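Local coordinates for FdxN element excision controlling factor protein (Anabaena variabilis, PDB 2OKF) that probably binds nucleic acid and, as an XisH-family protein, is thought to help control the site-specific excision of the fdxN element from cyanobacterial DNA, at residues Phe8-Thr14 with Tyr128-Glu133. Sequence-based numbering, arbitrary orientation.
Sequences FHEVVKT and YDVEQE
This is the N-terminal helix of a PDDEXK-clan, nuclease-like alpha/beta fold packing on one face of the central mixed sheet and on the turn between its last two strands. Build 8-14 as regular alpha helix and Tyr128-Asp129 as the end of strand 125-129. Then turn the chain: Val130 to Gln132 take helical phi/psi, Glu133 the left-handed 58/57 that leads into strand 134-139. Asp129 OD1 accepts from Gln132 N at 2.9 Å, an Asx motif at the start of the turn. The backbones come nearest where Val11 CA lies 5.4 Å from Glu133 CA.

Tyr128 (chi1 p) has its CA-to-CB bond toward the helix and offers one ring face to Val12, whose CG2 (chi1 t) sits 3.5 Å from the ring centroid, 10° off the normal, a CH-pi contact; Val12 also reaches Val58 and Val60 on the sheet. Val11 is the bump in the middle: its CG1 fills the hollow between the Tyr128 ring (3.8 Å to CD2) and the turn (3.9 Å to Val130 O). One turn earlier Phe8, chi1 m, closes the N-terminal end edge-on, CE2 3.8 Å from Val130 CG2 and CD2 3.4 Å from Tyr128 OH, a hydroxyl hydrogen-bonded to the carbonyl of Lys61.

At the Thr14 end Glu133, chi1 m and chi2 t, reaches back to the helix and brings carboxylate OE1 against Val11 CA (3.6 Å) and CG2 (3.9 Å). Thr14 faces the turn, its CB 3.5 Å from Glu133 OE1, and one water joins the two, donating to Thr14 OG1 at 3.0 Å and to Glu133 OE1 at 2.7 Å.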
ATOM      1  N   PHE A   8      -8.798  10.328  16.551  1.00 31.54           N
ATOM      2  CA  PHE A   8      -7.375  10.450  16.233  1.00 30.53           C
ATOM      3  C   PHE A   8      -7.134  11.563  15.242  1.00 29.78           C
ATOM      4  O   PHE A   8      -6.113  12.246  15.287  1.00 27.92           O
ATOM      5  CB  PHE A   8      -6.810   9.120  15.734  1.00 34.69           C
ATOM      6  CG  PHE A   8      -6.670   8.127  16.824  1.00 35.14           C
ATOM      7  CD1 PHE A   8      -7.767   7.363  17.228  1.00 43.08           C
ATOM      8  CD2 PHE A   8      -5.463   7.993  17.498  1.00 34.21           C
ATOM      9  CE1 PHE A   8      -7.649   6.477  18.274  1.00 39.19           C
ATOM     10  CE2 PHE A   8      -5.336   7.106  18.547  1.00 35.91           C
ATOM     11  CZ  PHE A   8      -6.433   6.353  18.950  1.00 39.03           C
ATOM     12  N   HIS A   9      -8.092  11.762  14.350  1.00 29.40           N
ATOM     13  CA  HIS A   9      -8.011  12.854  13.408  1.00 31.15           C
ATOM     14  C   HIS A   9      -7.970  14.196  14.163  1.00 28.59           C
ATOM     15  O   HIS A   9      -7.161  15.093  13.860  1.00 27.38           O
ATOM     16  CB  HIS A   9      -9.226  12.771  12.508  1.00 33.59           C
ATOM     17  CG  HIS A   9      -9.212  13.757  11.405  1.00 36.00           C
ATOM     18  ND1 HIS A   9      -8.762  13.445  10.139  1.00 34.36           N
ATOM     19  CD2 HIS A   9      -9.621  15.043  11.362  1.00 37.73           C
ATOM     20  CE1 HIS A   9      -8.874  14.515   9.370  1.00 34.69           C
ATOM     21  NE2 HIS A   9      -9.390  15.497  10.088  1.00 42.94           N
ATOM     22  N   GLU A  10      -8.848  14.353  15.153  1.00 25.16           N
ATOM     23  CA  GLU A  10      -8.893  15.558  15.950  1.00 25.74           C
ATOM     24  C   GLU A  10      -7.625  15.709  16.788  1.00 23.78           C
ATOM     25  O   GLU A  10      -7.118  16.817  16.933  1.00 23.81           O
ATOM     26  CB  GLU A  10     -10.149  15.610  16.820  1.00 26.64           C
ATOM     27  CG  GLU A  10     -11.418  15.872  16.000  1.00 35.76           C
ATOM     28  CD  GLU A  10     -11.283  17.128  15.123  1.00 39.10           C
ATOM     29  OE1 GLU A  10     -10.955  18.215  15.668  1.00 45.32           O
ATOM     30  OE2 GLU A  10     -11.477  17.016  13.882  1.00 45.49           O
ATOM     31  N   VAL A  11      -7.109  14.605  17.322  1.00 22.16           N
ATOM     32  CA  VAL A  11      -5.856  14.650  18.086  1.00 20.84           C
ATOM     33  C   VAL A  11      -4.728  15.219  17.230  1.00 21.73           C
ATOM     34  O   VAL A  11      -3.972  16.058  17.678  1.00 21.60           O
ATOM     35  CB  VAL A  11      -5.435  13.251  18.577  1.00 22.21           C
ATOM     36  CG1 VAL A  11      -4.003  13.233  19.065  1.00 25.34           C
ATOM     37  CG2 VAL A  11      -6.380  12.787  19.682  1.00 23.84           C
ATOM     38  N   VAL A  12      -4.594  14.726  15.998  1.00 22.60           N
ATOM     39  CA  VAL A  12      -3.519  15.212  15.132  1.00 22.29           C
ATOM     40  C   VAL A  12      -3.715  16.682  14.782  1.00 22.38           C
ATOM     41  O   VAL A  12      -2.761  17.458  14.738  1.00 22.22           O
ATOM     42  CB  VAL A  12      -3.362  14.311  13.865  1.00 22.62           C
ATOM     43  CG1 VAL A  12      -2.318  14.909  12.941  1.00 25.07           C
ATOM     44  CG2 VAL A  12      -2.992  12.911  14.284  1.00 25.18           C
ATOM     45  N   LYS A  13      -4.950  17.089  14.529  1.00 22.92           N
ATOM     46  CA  LYS A  13      -5.225  18.492  14.257  1.00 23.22           C
ATOM     47  C   LYS A  13      -4.815  19.345  15.435  1.00 23.00           C
ATOM     48  O   LYS A  13      -4.230  20.405  15.275  1.00 23.30           O
ATOM     49  CB  LYS A  13      -6.702  18.702  13.900  1.00 23.86           C
ATOM     50  CG  LYS A  13      -7.057  18.186  12.555  1.00 28.88           C
ATOM     51  CD  LYS A  13      -8.557  18.161  12.262  1.00 34.46           C
ATOM     52  CE  LYS A  13      -9.170  19.525  12.168  1.00 43.33           C
ATOM     53  NZ  LYS A  13     -10.585  19.394  11.599  1.00 42.82           N
ATOM     54  N   THR A  14      -5.160  18.889  16.643  1.00 22.53           N
ATOM     55  CA  THR A  14      -4.808  19.588  17.869  1.00 24.07           C
ATOM     56  C   THR A  14      -3.297  19.701  18.008  1.00 21.70           C
ATOM     57  O   THR A  14      -2.782  20.804  18.272  1.00 23.00           O
ATOM     58  CB  THR A  14      -5.441  18.903  19.072  1.00 25.45           C
ATOM     59  OG1 THR A  14      -6.864  19.113  18.974  1.00 24.69           O
ATOM     60  CG2 THR A  14      -4.934  19.467  20.405  1.00 24.29           C
ATOM     61  N   TYR A 128       3.147  11.406  16.770  1.00 20.39           N
ATOM     62  CA  TYR A 128       2.350  12.199  17.730  1.00 21.57           C
ATOM     63  C   TYR A 128       2.016  11.404  18.966  1.00 23.28           C
ATOM     64  O   TYR A 128       1.852  10.220  18.918  1.00 22.27           O
ATOM     65  CB  TYR A 128       1.077  12.750  17.092  1.00 21.59           C
ATOM     66  CG  TYR A 128       0.045  11.753  16.657  1.00 22.91           C
ATOM     67  CD1 TYR A 128       0.157  11.038  15.461  1.00 21.48           C
ATOM     68  CD2 TYR A 128      -1.093  11.517  17.424  1.00 24.12           C
ATOM     69  CE1 TYR A 128      -0.781  10.160  15.093  1.00 21.99           C
ATOM     70  CE2 TYR A 128      -2.030  10.616  17.072  1.00 24.47           C
ATOM     71  CZ  TYR A 128      -1.901   9.930  15.881  1.00 23.83           C
ATOM     72  OH  TYR A 128      -2.875   9.025  15.494  1.00 24.95           O
ATOM     73  N   ASP A 129       1.997  12.094  20.094  1.00 21.62           N
ATOM     74  CA  ASP A 129       1.635  11.530  21.371  1.00 21.09           C
ATOM     75  C   ASP A 129       0.133  11.698  21.519  1.00 21.93           C
ATOM     76  O   ASP A 129      -0.403  12.807  21.523  1.00 22.05           O
ATOM     77  CB  ASP A 129       2.377  12.249  22.480  1.00 20.31           C
ATOM     78  CG  ASP A 129       2.129  11.630  23.812  1.00 23.14           C
ATOM     79  OD1 ASP A 129       0.990  11.720  24.324  1.00 24.50           O
ATOM     80  OD2 ASP A 129       3.084  11.031  24.345  1.00 26.70           O
ATOM     81  N   VAL A 130      -0.566  10.587  21.638  1.00 22.23           N
ATOM     82  CA  VAL A 130      -2.027  10.628  21.654  1.00 22.78           C
ATOM     83  C   VAL A 130      -2.632  11.263  22.908  1.00 21.94           C
ATOM     84  O   VAL A 130      -3.525  12.136  22.828  1.00 23.25           O
ATOM     85  CB  VAL A 130      -2.595   9.191  21.459  1.00 24.66           C
ATOM     86  CG1 VAL A 130      -4.095   9.165  21.691  1.00 25.48           C
ATOM     87  CG2 VAL A 130      -2.222   8.647  20.075  1.00 25.12           C
ATOM     88  N   GLU A 131      -2.159  10.848  24.081  1.00 20.89           N
ATOM     89  CA  GLU A 131      -2.729  11.325  25.340  1.00 24.54           C
ATOM     90  C   GLU A 131      -2.507  12.825  25.522  1.00 21.32           C
ATOM     91  O   GLU A 131      -3.396  13.543  25.971  1.00 22.79           O
ATOM     92  CB  GLU A 131      -2.138  10.546  26.515  1.00 25.33           C
ATOM     93  CG  GLU A 131      -2.708  10.948  27.860  1.00 30.22           C
ATOM     94  CD  GLU A 131      -2.213  10.077  29.027  1.00 35.40           C
ATOM     95  OE1 GLU A 131      -1.234   9.313  28.855  1.00 47.47           O
ATOM     96  OE2 GLU A 131      -2.810  10.177  30.131  1.00 47.93           O
ATOM     97  N   GLN A 132      -1.318  13.301  25.189  1.00 21.10           N
ATOM     98  CA  GLN A 132      -1.019  14.716  25.372  1.00 21.43           C
ATOM     99  C   GLN A 132      -1.354  15.581  24.176  1.00 20.74           C
ATOM    100  O   GLN A 132      -1.369  16.803  24.275  1.00 21.52           O
ATOM    101  CB  GLN A 132       0.448  14.886  25.737  1.00 22.55           C
ATOM    102  CG  GLN A 132       0.812  14.261  27.049  1.00 26.17           C
ATOM    103  CD  GLN A 132      -0.101  14.677  28.151  1.00 27.31           C
ATOM    104  OE1 GLN A 132      -0.474  15.867  28.266  1.00 31.91           O
ATOM    105  NE2 GLN A 132      -0.463  13.720  29.002  1.00 27.81           N
ATOM    106  N   GLU A 133      -1.617  14.934  23.042  0.50 20.10           N
ATOM    107  CA  GLU A 133      -1.989  15.594  21.792  0.50 19.74           C
ATOM    108  C   GLU A 133      -0.935  16.585  21.340  0.50 18.98           C
ATOM    109  O   GLU A 133      -1.220  17.757  21.130  0.50 19.75           O
ATOM    110  CB  GLU A 133      -3.349  16.274  21.915  0.50 19.64           C
ATOM    111  CG  GLU A 133      -4.415  15.385  22.573  0.50 19.31           C
ATOM    112  CD  GLU A 133      -5.822  15.888  22.372  0.50 23.07           C
ATOM    113  OE1 GLU A 133      -6.153  16.334  21.264  0.50 19.85           O
ATOM    114  OE2 GLU A 133      -6.625  15.791  23.325  0.50 29.27           O
TER
HETATM  115  O   HOH W   1      -8.453  16.846  20.009  1.00 46.00           O